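Local atomic coordinates of bifunctional protein PutA (Bdellovibrio bacteriovorus, PDB entry 5UR2), a protein that probably catalyses both steps of proline oxidation to glutamate, using a flavin-dependent proline dehydrogenase domain and an NAD-dependent glutamate semialdehyde dehydrogenase domain. Residues 685-688 with 689-692. Numbering follows the deposited sequence.
Sequences GFPQ and GVIN
Ile691 lays its terminal methyl over one face of the Phe686 ring in a CH-pi contact, displaced toward the rim, with Ile691 CD1 lying 3.8 Å from Phe686 CD2. The longer CG1-CD1 arm gives isoleucine the reach to the ring, with CG1 anti to the carbonyl carbon (chi1 -66°). Val690 meets the same ring at its edge through CG1, while its other branch, CG2, packs against Pro687, 3.8 Å from CD; a beta-branched residue can thus serve two neighbours at once. The backbone from Pro687 to Val690 makes a type II beta turn, closed by Val690 N donating to Pro687 O at 3.1 Å, nearly straight at 164°. Gly689 fills the third position, whose positive phi would press a side chain against the preceding carbonyl oxygen. A water 2.6 Å from Pro687 O accepts the N-H of Ile691. Asn692 ND2 donates a 2.9 Å hydrogen bond to Gly689 O from above its carbonyl plane; asparagine suits this buried place because ND2 also bonds Val662 O and OD1 accepts from Asn502 N. Gly685 ends helix 671-684 in a Schellman motif, and the turn then leads into strand 691-693, parallel to strand 661-665: a beta-alpha-beta crossover of the Rossmann-type aldehyde dehydrogenase domain. Phe686 also packs on Ile681 and helix 554-570, Val690 and Pro687 on Trp549 of helix 532-549, and Ile691 on strand 661-665.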
loop_
_atom_site.group_PDB
_atom_site.type_symbol
_atom_site.label_atom_id
_atom_site.label_comp_id
_atom_site.label_asym_id
_atom_site.label_seq_id
_atom_site.Cartn_x
_atom_site.Cartn_y
_atom_site.Cartn_z
ATOM N N GLY B 685 0.078 16.363 25.577
ATOM C CA GLY B 685 1.017 15.598 26.361
ATOM C C GLY B 685 2.250 15.079 25.631
ATOM O O GLY B 685 2.856 14.110 26.103
ATOM N N PHE B 686 2.636 15.683 24.513
ATOM C CA PHE B 686 3.848 15.252 23.840
ATOM C C PHE B 686 5.048 15.516 24.748
ATOM O O PHE B 686 5.195 16.632 25.257
ATOM C CB PHE B 686 3.995 15.970 22.495
ATOM C CG PHE B 686 3.063 15.445 21.434
ATOM C CD1 PHE B 686 1.756 15.892 21.364
ATOM C CD2 PHE B 686 3.495 14.510 20.503
ATOM C CE1 PHE B 686 0.894 15.410 20.391
ATOM C CE2 PHE B 686 2.642 14.030 19.537
ATOM C CZ PHE B 686 1.333 14.476 19.482
ATOM N N PRO B 687 5.923 14.530 24.966
ATOM C CA PRO B 687 7.054 14.720 25.882
ATOM C C PRO B 687 7.970 15.843 25.420
ATOM O O PRO B 687 8.053 16.172 24.231
ATOM C CB PRO B 687 7.795 13.369 25.831
ATOM C CG PRO B 687 6.848 12.407 25.275
ATOM C CD PRO B 687 5.932 13.197 24.348
ATOM N N GLN B 688 8.692 16.408 26.383
ATOM C CA GLN B 688 9.578 17.519 26.083
ATOM C C GLN B 688 10.565 17.139 24.982
ATOM O O GLN B 688 11.148 16.048 24.988
ATOM C CB GLN B 688 10.334 17.943 27.338
ATOM C CG GLN B 688 11.238 16.881 27.884
ATOM C CD GLN B 688 12.096 17.385 29.022
ATOM O OE1 GLN B 688 11.621 18.107 29.899
ATOM N NE2 GLN B 688 13.377 17.032 28.998
ATOM N N GLY B 689 10.747 18.053 24.029
ATOM C CA GLY B 689 11.710 17.883 22.956
ATOM C C GLY B 689 11.203 17.132 21.738
ATOM O O GLY B 689 11.846 17.196 20.687
ATOM N N VAL B 690 10.075 16.416 21.843
ATOM C CA VAL B 690 9.557 15.696 20.680
ATOM C C VAL B 690 9.161 16.681 19.589
ATOM O O VAL B 690 9.462 16.476 18.407
ATOM C CB VAL B 690 8.386 14.779 21.091
ATOM C CG1 VAL B 690 7.720 14.125 19.862
ATOM C CG2 VAL B 690 8.888 13.689 22.075
ATOM N N ILE B 691 8.535 17.792 19.976
ATOM C CA ILE B 691 8.168 18.864 19.062
ATOM C C ILE B 691 8.687 20.172 19.651
ATOM O O ILE B 691 8.448 20.461 20.826
ATOM C CB ILE B 691 6.640 18.904 18.838
ATOM C CG1 ILE B 691 6.195 17.628 18.113
ATOM C CG2 ILE B 691 6.231 20.117 18.027
ATOM C CD1 ILE B 691 4.719 17.334 18.199
ATOM N N ASN B 692 9.439 20.937 18.859
ATOM C CA ASN B 692 9.994 22.201 19.321
ATOM C C ASN B 692 9.518 23.343 18.436
ATOM O O ASN B 692 9.397 23.194 17.218
ATOM C CB ASN B 692 11.523 22.154 19.360
ATOM C CG ASN B 692 12.035 21.012 20.220
ATOM O OD1 ASN B 692 12.217 21.163 21.429
ATOM N ND2 ASN B 692 12.204 19.838 19.607
HETATM O O HOH W 1 7.169 18.016 22.589
#